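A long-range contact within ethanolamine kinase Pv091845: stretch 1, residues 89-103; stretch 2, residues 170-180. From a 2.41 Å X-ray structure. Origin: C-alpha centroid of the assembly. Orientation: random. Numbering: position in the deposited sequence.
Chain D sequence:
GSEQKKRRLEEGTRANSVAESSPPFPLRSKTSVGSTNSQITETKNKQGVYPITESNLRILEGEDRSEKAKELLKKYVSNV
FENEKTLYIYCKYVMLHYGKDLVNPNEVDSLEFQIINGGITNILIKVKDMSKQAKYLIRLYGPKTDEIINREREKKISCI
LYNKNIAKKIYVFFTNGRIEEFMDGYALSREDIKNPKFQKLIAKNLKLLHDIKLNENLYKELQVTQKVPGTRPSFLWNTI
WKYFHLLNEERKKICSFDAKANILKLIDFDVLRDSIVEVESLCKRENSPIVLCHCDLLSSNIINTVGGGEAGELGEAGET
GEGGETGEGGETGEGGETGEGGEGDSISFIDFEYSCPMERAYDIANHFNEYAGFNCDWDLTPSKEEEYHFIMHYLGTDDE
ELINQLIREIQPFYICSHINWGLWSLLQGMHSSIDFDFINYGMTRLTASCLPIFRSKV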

ATOM      1  N   ILE D  89     -35.411  -0.737 -11.422  1.00 60.86           N
ATOM      2  CA  ILE D  89     -36.823  -0.703 -11.003  1.00 60.88           C
ATOM      3  C   ILE D  89     -37.010   0.366  -9.907  1.00 61.07           C
ATOM      4  O   ILE D  89     -37.981   1.141  -9.935  1.00 60.82           O
ATOM      5  CB  ILE D  89     -37.303  -2.086 -10.481  1.00 61.12           C
ATOM      6  CG1 ILE D  89     -37.276  -3.136 -11.595  1.00 62.09           C
ATOM      7  CG2 ILE D  89     -38.694  -1.997  -9.851  1.00 60.35           C
ATOM      8  CD1 ILE D  89     -37.231  -4.583 -11.094  1.00 60.07           C
ATOM      9  N   TYR D  90     -36.069   0.404  -8.952  1.00 61.23           N
ATOM     10  CA  TYR D  90     -36.061   1.432  -7.908  1.00 61.53           C
ATOM     11  C   TYR D  90     -35.984   2.820  -8.543  1.00 61.26           C
ATOM     12  O   TYR D  90     -36.667   3.756  -8.118  1.00 60.62           O
ATOM     13  CB  TYR D  90     -34.913   1.216  -6.890  1.00 61.50           C
ATOM     14  CG  TYR D  90     -35.107   2.030  -5.598  1.00 61.65           C
ATOM     15  CD1 TYR D  90     -36.003   1.605  -4.603  1.00 60.52           C
ATOM     16  CD2 TYR D  90     -34.428   3.246  -5.395  1.00 60.28           C
ATOM     17  CE1 TYR D  90     -36.211   2.345  -3.441  1.00 59.31           C
ATOM     18  CE2 TYR D  90     -34.620   3.988  -4.231  1.00 60.00           C
ATOM     19  CZ  TYR D  90     -35.510   3.534  -3.257  1.00 60.47           C
ATOM     20  OH  TYR D  90     -35.701   4.274  -2.104  1.00 58.88           O
ATOM     21  N   CYS D  91     -35.165   2.910  -9.586  1.00 61.79           N
ATOM     22  CA  CYS D  91     -35.003   4.122 -10.386  1.00 62.37           C
ATOM     23  C   CYS D  91     -36.238   4.554 -11.151  1.00 63.01           C
ATOM     24  O   CYS D  91     -36.470   5.753 -11.305  1.00 64.02           O
ATOM     25  CB  CYS D  91     -33.817   3.977 -11.330  1.00 61.48           C
ATOM     26  SG  CYS D  91     -32.278   4.102 -10.426  1.00 62.33           S
ATOM     27  N   LYS D  92     -37.014   3.591 -11.641  1.00 63.71           N
ATOM     28  CA  LYS D  92     -38.293   3.881 -12.288  1.00 64.54           C
ATOM     29  C   LYS D  92     -39.259   4.543 -11.329  1.00 64.37           C
ATOM     30  O   LYS D  92     -40.061   5.369 -11.745  1.00 64.59           O
ATOM     31  CB  LYS D  92     -38.959   2.597 -12.789  1.00 65.23           C
ATOM     32  CG  LYS D  92     -38.500   2.109 -14.143  1.00 67.99           C
ATOM     33  CD  LYS D  92     -39.067   0.718 -14.422  1.00 71.81           C
ATOM     34  CE  LYS D  92     -40.505   0.797 -14.905  1.00 73.15           C
ATOM     35  NZ  LYS D  92     -40.993  -0.556 -15.336  1.00 75.30           N
ATOM     36  N   TYR D  93     -39.221   4.127 -10.061  1.00 64.76           N
ATOM     37  CA  TYR D  93     -40.099   4.672  -9.020  1.00 65.00           C
ATOM     38  C   TYR D  93     -39.640   6.049  -8.543  1.00 64.94           C
ATOM     39  O   TYR D  93     -40.471   6.886  -8.159  1.00 64.67           O
ATOM     40  CB  TYR D  93     -40.189   3.732  -7.812  1.00 65.28           C
ATOM     41  CG  TYR D  93     -40.671   2.335  -8.103  1.00 67.12           C
ATOM     42  CD1 TYR D  93     -41.520   2.069  -9.189  1.00 69.48           C
ATOM     43  CD2 TYR D  93     -40.309   1.276  -7.270  1.00 69.58           C
ATOM     44  CE1 TYR D  93     -41.967   0.777  -9.461  1.00 71.65           C
ATOM     45  CE2 TYR D  93     -40.745  -0.031  -7.529  1.00 71.70           C
ATOM     46  CZ  TYR D  93     -41.574  -0.270  -8.628  1.00 72.59           C
ATOM     47  OH  TYR D  93     -42.023  -1.547  -8.877  1.00 73.79           O
ATOM     48  N   VAL D  94     -38.318   6.261  -8.540  1.00 64.83           N
ATOM     49  CA  VAL D  94     -37.740   7.575  -8.267  1.00 64.63           C
ATOM     50  C   VAL D  94     -38.297   8.556  -9.278  1.00 64.46           C
ATOM     51  O   VAL D  94     -38.811   9.615  -8.899  1.00 65.21           O
ATOM     52  CB  VAL D  94     -36.170   7.561  -8.250  1.00 65.08           C
ATOM     53  CG1 VAL D  94     -35.603   8.971  -8.217  1.00 63.85           C
ATOM     54  CG2 VAL D  94     -35.637   6.764  -7.030  1.00 64.51           C
ATOM     55  N   MET D  95     -38.253   8.174 -10.548  1.00 64.02           N
ATOM     56  CA  MET D  95     -38.773   9.009 -11.630  1.00 64.57           C
ATOM     57  C   MET D  95     -40.301   9.163 -11.627  1.00 65.02           C
ATOM     58  O   MET D  95     -40.850  10.158 -12.117  1.00 65.34           O
ATOM     59  CB  MET D  95     -38.296   8.477 -13.003  1.00 64.02           C
ATOM     60  CG  MET D  95     -36.761   8.611 -13.261  1.00 63.74           C
ATOM     61  SD  MET D  95     -35.981  10.211 -12.839  1.00 62.63           S
ATOM     62  CE  MET D  95     -36.863  11.435 -13.903  1.00 58.49           C
ATOM     63  N   LEU D  96     -40.991   8.162 -11.106  1.00 65.56           N
ATOM     64  CA  LEU D  96     -42.442   8.179 -11.112  1.00 66.31           C
ATOM     65  C   LEU D  96     -43.009   9.078 -10.006  1.00 66.70           C
ATOM     66  O   LEU D  96     -43.990   9.795 -10.232  1.00 67.42           O
ATOM     67  CB  LEU D  96     -42.997   6.743 -11.011  1.00 66.34           C
ATOM     68  CG  LEU D  96     -44.515   6.468 -10.957  1.00 66.24           C
ATOM     69  CD1 LEU D  96     -45.258   6.851 -12.259  1.00 64.53           C
ATOM     70  CD2 LEU D  96     -44.737   5.013 -10.617  1.00 66.23           C
ATOM     71  N   HIS D  97     -42.399   9.027  -8.821  1.00 66.77           N
ATOM     72  CA  HIS D  97     -42.877   9.763  -7.658  1.00 66.94           C
ATOM     73  C   HIS D  97     -42.108  11.075  -7.491  1.00 67.25           C
ATOM     74  O   HIS D  97     -42.693  12.167  -7.563  1.00 67.92           O
ATOM     75  CB  HIS D  97     -42.767   8.892  -6.390  1.00 66.54           C
ATOM     76  CG  HIS D  97     -43.183   9.593  -5.131  1.00 66.84           C
ATOM     77  ND1 HIS D  97     -42.408   9.597  -3.986  1.00 66.43           N
ATOM     78  CD2 HIS D  97     -44.286  10.333  -4.842  1.00 68.07           C
ATOM     79  CE1 HIS D  97     -43.012  10.301  -3.043  1.00 66.08           C
ATOM     80  NE2 HIS D  97     -44.155  10.757  -3.536  1.00 68.01           N
ATOM     81  N   TYR D  98     -40.798  10.966  -7.276  1.00 67.26           N
ATOM     82  CA  TYR D  98     -39.957  12.137  -6.997  1.00 67.22           C
ATOM     83  C   TYR D  98     -39.805  13.073  -8.214  1.00 67.69           C
ATOM     84  O   TYR D  98     -39.950  14.298  -8.092  1.00 66.92           O
ATOM     85  CB  TYR D  98     -38.590  11.692  -6.439  1.00 66.42           C
ATOM     86  CG  TYR D  98     -38.654  11.139  -5.038  1.00 64.62           C
ATOM     87  CD1 TYR D  98     -38.092   9.890  -4.732  1.00 62.76           C
ATOM     88  CD2 TYR D  98     -39.276  11.869  -3.995  1.00 64.84           C
ATOM     89  CE1 TYR D  98     -38.145   9.363  -3.423  1.00 63.04           C
ATOM     90  CE2 TYR D  98     -39.333  11.357  -2.674  1.00 63.47           C
ATOM     91  CZ  TYR D  98     -38.772  10.097  -2.398  1.00 64.21           C
ATOM     92  OH  TYR D  98     -38.820   9.583  -1.106  1.00 64.32           O
ATOM     93  N   GLY D  99     -39.531  12.467  -9.372  1.00 68.30           N
ATOM     94  CA  GLY D  99     -39.345  13.175 -10.620  1.00 69.45           C
ATOM     95  C   GLY D  99     -40.582  13.159 -11.491  1.00 70.41           C
ATOM     96  O   GLY D  99     -40.494  12.949 -12.698  1.00 70.04           O
ATOM     97  N   LYS D 100     -41.732  13.402 -10.870  1.00 71.85           N
ATOM     98  CA  LYS D 100     -43.033  13.356 -11.547  1.00 73.42           C
ATOM     99  C   LYS D 100     -43.232  14.538 -12.496  1.00 74.00           C
ATOM    100  O   LYS D 100     -43.822  14.382 -13.569  1.00 74.12           O
ATOM    101  CB  LYS D 100     -44.168  13.291 -10.520  1.00 73.59           C
ATOM    102  CG  LYS D 100     -44.057  14.340  -9.428  1.00 75.92           C
ATOM    103  CD  LYS D 100     -45.314  14.414  -8.591  1.00 81.79           C
ATOM    104  CE  LYS D 100     -45.314  15.699  -7.729  1.00 84.47           C
ATOM    105  NZ  LYS D 100     -46.510  15.761  -6.812  1.00 86.59           N
ATOM    106  N   ASP D 101     -42.730  15.711 -12.101  1.00 75.04           N
ATOM    107  CA  ASP D 101     -42.832  16.939 -12.911  1.00 75.73           C
ATOM    108  C   ASP D 101     -41.662  17.056 -13.873  1.00 76.00           C
ATOM    109  O   ASP D 101     -41.429  18.115 -14.445  1.00 76.29           O
ATOM    110  CB  ASP D 101     -42.909  18.182 -12.021  1.00 75.80           C
ATOM    111  CG  ASP D 101     -43.915  18.020 -10.874  1.00 77.47           C
ATOM    112  OD1 ASP D 101     -44.959  17.332 -11.048  1.00 78.97           O
ATOM    113  OD2 ASP D 101     -43.656  18.575  -9.784  1.00 78.94           O
ATOM    114  N   LEU D 102     -40.942  15.950 -14.050  1.00 76.28           N
ATOM    115  CA  LEU D 102     -39.794  15.880 -14.947  1.00 76.71           C
ATOM    116  C   LEU D 102     -39.990  14.887 -16.097  1.00 76.93           C
ATOM    117  O   LEU D 102     -39.409  15.063 -17.189  1.00 76.89           O
ATOM    118  CB  LEU D 102     -38.530  15.516 -14.153  1.00 76.80           C
ATOM    119  CG  LEU D 102     -37.994  16.515 -13.123  1.00 76.39           C
ATOM    120  CD1 LEU D 102     -36.903  15.843 -12.334  1.00 76.28           C
ATOM    121  CD2 LEU D 102     -37.450  17.791 -13.788  1.00 76.42           C
ATOM    122  N   VAL D 103     -40.779  13.832 -15.831  1.00 77.31           N
ATOM    123  CA  VAL D 103     -41.114  12.823 -16.842  1.00 77.90           C
ATOM    124  C   VAL D 103     -42.601  12.487 -16.742  1.00 77.79           C
ATOM    125  O   VAL D 103     -43.446  13.246 -17.224  1.00 77.66           O
ATOM    126  CB  VAL D 103     -40.259  11.527 -16.686  1.00 78.09           C
ATOM    127  CG1 VAL D 103     -40.680  10.469 -17.680  1.00 78.50           C
ATOM    128  CG2 VAL D 103     -38.793  11.830 -16.914  1.00 78.91           C
TER
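Stretch 2 (170-180) IYVFFTNGRIE

The contact between these two stretches is an apolar packing of a β-hairpin against the last turns of a helix and the loop that follows, and it illustrates how a sheet can be fixed to a helix mainly by apolar and aromatic side chains, with no clear hydrogen bond between them. Stretch 2 runs out along strand 170-174, reverses through a type I turn from F174 to G177, and returns along strand 177-180. The hairpin is held by its own backbone bonds, among them I179 N to V172 O (3.0 Å) and F174 N to G177 O (2.9 Å). Helix 89-98 crosses the first strand at 103° and the second at -69°, with closest axis approaches of 10.5 Å for the first strand and 10.0 Å for the second, a spacing that side chains must fill.

From V172 on the first strand alternates, V172 and F174 pointing toward stretch 1 and F173 away; on the second, I179 points toward it between R178 and E180, which point away. Y171, at an irregular place where its N and V172 N both bond to I179 O, points toward it too. The F174 ring forms an offset stack with Y98, centroids 4.1 Å apart and planes at 3°, while its CZ meets V94 CG1 at 3.7 Å. I179 CD1 lies 3.8 Å from Y98 CB and 3.4 Å from G99 N, a position that a β-carbon on G99 would obstruct. Beyond the helix, L102 CD1 packs 3.8 Å from Y171 CB.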

ATOM      1  N   ILE D 170     -29.806  20.685  -9.240  1.00 60.83           N
ATOM      2  CA  ILE D 170     -30.423  19.553  -8.574  1.00 61.37           C
ATOM      3  C   ILE D 170     -31.927  19.780  -8.512  1.00 61.82           C
ATOM      4  O   ILE D 170     -32.378  20.762  -7.922  1.00 62.76           O
ATOM      5  CB  ILE D 170     -29.882  19.357  -7.138  1.00 61.77           C
ATOM      6  CG1 ILE D 170     -28.382  19.075  -7.171  1.00 60.19           C
ATOM      7  CG2 ILE D 170     -30.657  18.227  -6.395  1.00 60.68           C
ATOM      8  CD1 ILE D 170     -27.763  19.257  -5.841  1.00 61.20           C
ATOM      9  N   TYR D 171     -32.698  18.865  -9.106  1.00 62.05           N
ATOM     10  CA  TYR D 171     -34.152  19.021  -9.237  1.00 61.32           C
ATOM     11  C   TYR D 171     -34.928  18.653  -7.956  1.00 61.40           C
ATOM     12  O   TYR D 171     -35.748  19.454  -7.470  1.00 61.63           O
ATOM     13  CB  TYR D 171     -34.634  18.195 -10.416  1.00 61.10           C
ATOM     14  CG  TYR D 171     -34.032  18.592 -11.747  1.00 61.07           C
ATOM     15  CD1 TYR D 171     -34.402  19.785 -12.372  1.00 59.99           C
ATOM     16  CD2 TYR D 171     -33.114  17.761 -12.399  1.00 61.90           C
ATOM     17  CE1 TYR D 171     -33.858  20.146 -13.603  1.00 58.99           C
ATOM     18  CE2 TYR D 171     -32.560  18.114 -13.640  1.00 58.98           C
ATOM     19  CZ  TYR D 171     -32.948  19.308 -14.233  1.00 59.42           C
ATOM     20  OH  TYR D 171     -32.419  19.690 -15.447  1.00 58.31           O
ATOM     21  N   VAL D 172     -34.651  17.460  -7.401  1.00 60.69           N
ATOM     22  CA  VAL D 172     -35.369  16.955  -6.217  1.00 60.06           C
ATOM     23  C   VAL D 172     -34.427  16.360  -5.155  1.00 59.95           C
ATOM     24  O   VAL D 172     -33.498  15.635  -5.484  1.00 59.15           O
ATOM     25  CB  VAL D 172     -36.446  15.867  -6.594  1.00 59.85           C
ATOM     26  CG1 VAL D 172     -37.233  15.448  -5.361  1.00 58.97           C
ATOM     27  CG2 VAL D 172     -37.383  16.360  -7.693  1.00 58.91           C
ATOM     28  N   PHE D 173     -34.702  16.671  -3.882  1.00 60.23           N
ATOM     29  CA  PHE D 173     -33.977  16.095  -2.753  1.00 60.22           C
ATOM     30  C   PHE D 173     -34.887  15.120  -1.988  1.00 59.74           C
ATOM     31  O   PHE D 173     -36.020  15.468  -1.660  1.00 60.00           O
ATOM     32  CB  PHE D 173     -33.474  17.187  -1.786  1.00 61.02           C
ATOM     33  CG  PHE D 173     -32.435  18.122  -2.371  1.00 62.34           C
ATOM     34  CD1 PHE D 173     -32.822  19.323  -2.981  1.00 64.54           C
ATOM     35  CD2 PHE D 173     -31.076  17.820  -2.284  1.00 65.49           C
ATOM     36  CE1 PHE D 173     -31.879  20.203  -3.518  1.00 66.01           C
ATOM     37  CE2 PHE D 173     -30.090  18.688  -2.825  1.00 66.19           C
ATOM     38  CZ  PHE D 173     -30.496  19.885  -3.440  1.00 66.95           C
ATOM     39  N   PHE D 174     -34.392  13.904  -1.716  1.00 58.80           N
ATOM     40  CA  PHE D 174     -35.082  12.957  -0.829  1.00 57.46           C
ATOM     41  C   PHE D 174     -34.108  12.293   0.130  1.00 58.20           C
ATOM     42  O   PHE D 174     -32.883  12.344  -0.076  1.00 58.11           O
ATOM     43  CB  PHE D 174     -35.925  11.918  -1.605  1.00 57.01           C
ATOM     44  CG  PHE D 174     -35.255  11.347  -2.850  1.00 52.85           C
ATOM     45  CD1 PHE D 174     -34.579  10.131  -2.798  1.00 49.64           C
ATOM     46  CD2 PHE D 174     -35.327  12.014  -4.069  1.00 49.67           C
ATOM     47  CE1 PHE D 174     -33.977   9.597  -3.924  1.00 47.74           C
ATOM     48  CE2 PHE D 174     -34.731  11.476  -5.213  1.00 47.62           C
ATOM     49  CZ  PHE D 174     -34.055  10.267  -5.136  1.00 48.01           C
ATOM     50  N   THR D 175     -34.643  11.665   1.180  1.00 58.52           N
ATOM     51  CA  THR D 175     -33.785  11.278   2.327  1.00 59.61           C
ATOM     52  C   THR D 175     -32.660  10.318   1.986  1.00 58.53           C
ATOM     53  O   THR D 175     -31.731  10.121   2.801  1.00 59.12           O
ATOM     54  CB  THR D 175     -34.578  10.715   3.546  1.00 59.94           C
ATOM     55  OG1 THR D 175     -35.374   9.589   3.123  1.00 63.02           O
ATOM     56  CG2 THR D 175     -35.475  11.810   4.149  1.00 62.05           C
ATOM     57  N   ASN D 176     -32.724   9.734   0.784  1.00 57.08           N
ATOM     58  CA  ASN D 176     -31.769   8.693   0.414  1.00 55.07           C
ATOM     59  C   ASN D 176     -31.113   8.932  -0.962  1.00 54.39           C
ATOM     60  O   ASN D 176     -30.315   8.124  -1.454  1.00 53.47           O
ATOM     61  CB  ASN D 176     -32.417   7.300   0.582  1.00 55.05           C
ATOM     62  CG  ASN D 176     -33.432   6.978  -0.514  1.00 52.85           C
ATOM     63  OD1 ASN D 176     -33.162   6.156  -1.369  1.00 52.83           O
ATOM     64  ND2 ASN D 176     -34.579   7.635  -0.500  1.00 54.40           N
ATOM     65  N   GLY D 177     -31.413  10.080  -1.557  1.00 53.79           N
ATOM     66  CA  GLY D 177     -30.784  10.426  -2.812  1.00 53.76           C
ATOM     67  C   GLY D 177     -31.329  11.685  -3.392  1.00 54.25           C
ATOM     68  O   GLY D 177     -32.035  12.437  -2.710  1.00 54.16           O
ATOM     69  N   ARG D 178     -31.014  11.921  -4.661  1.00 55.33           N
ATOM     70  CA  ARG D 178     -31.524  13.101  -5.369  1.00 56.75           C
ATOM     71  C   ARG D 178     -31.629  12.898  -6.878  1.00 57.81           C
ATOM     72  O   ARG D 178     -31.039  11.956  -7.442  1.00 57.87           O
ATOM     73  CB  ARG D 178     -30.623  14.318  -5.099  1.00 57.15           C
ATOM     74  CG  ARG D 178     -29.265  14.235  -5.807  1.00 57.75           C
ATOM     75  CD  ARG D 178     -28.507  15.521  -5.695  1.00 57.56           C
ATOM     76  NE  ARG D 178     -27.840  15.627  -4.417  1.00 58.73           N
ATOM     77  CZ  ARG D 178     -26.526  15.789  -4.259  1.00 59.19           C
ATOM     78  NH1 ARG D 178     -26.039  15.880  -3.025  1.00 60.32           N
ATOM     79  NH2 ARG D 178     -25.706  15.868  -5.311  1.00 59.50           N
ATOM     80  N   ILE D 179     -32.361  13.807  -7.526  1.00 58.85           N
ATOM     81  CA  ILE D 179     -32.427  13.852  -8.987  1.00 60.28           C
ATOM     82  C   ILE D 179     -31.792  15.154  -9.480  1.00 61.06           C
ATOM     83  O   ILE D 179     -32.236  16.262  -9.135  1.00 60.85           O
ATOM     84  CB  ILE D 179     -33.881  13.724  -9.570  1.00 60.12           C
ATOM     85  CG1 ILE D 179     -34.641  12.551  -8.929  1.00 60.29           C
ATOM     86  CG2 ILE D 179     -33.814  13.546 -11.089  1.00 60.03           C
ATOM     87  CD1 ILE D 179     -36.172  12.561  -9.189  1.00 58.29           C
ATOM     88  N   GLU D 180     -30.768  15.012 -10.308  1.00 62.06           N
ATOM     89  CA  GLU D 180     -29.975  16.157 -10.726  1.00 62.92           C
ATOM     90  C   GLU D 180     -29.750  16.153 -12.231  1.00 63.73           C
ATOM     91  O   GLU D 180     -29.991  15.155 -12.918  1.00 63.36           O
ATOM     92  CB  GLU D 180     -28.643  16.225  -9.935  1.00 62.76           C
ATOM     93  CG  GLU D 180     -27.702  15.055 -10.186  1.00 63.30           C
ATOM     94  CD  GLU D 180     -26.465  15.022  -9.283  1.00 64.04           C
ATOM     95  OE1 GLU D 180     -26.574  15.185  -8.053  1.00 62.15           O
ATOM     96  OE2 GLU D 180     -25.356  14.786  -9.814  1.00 67.30           O
TER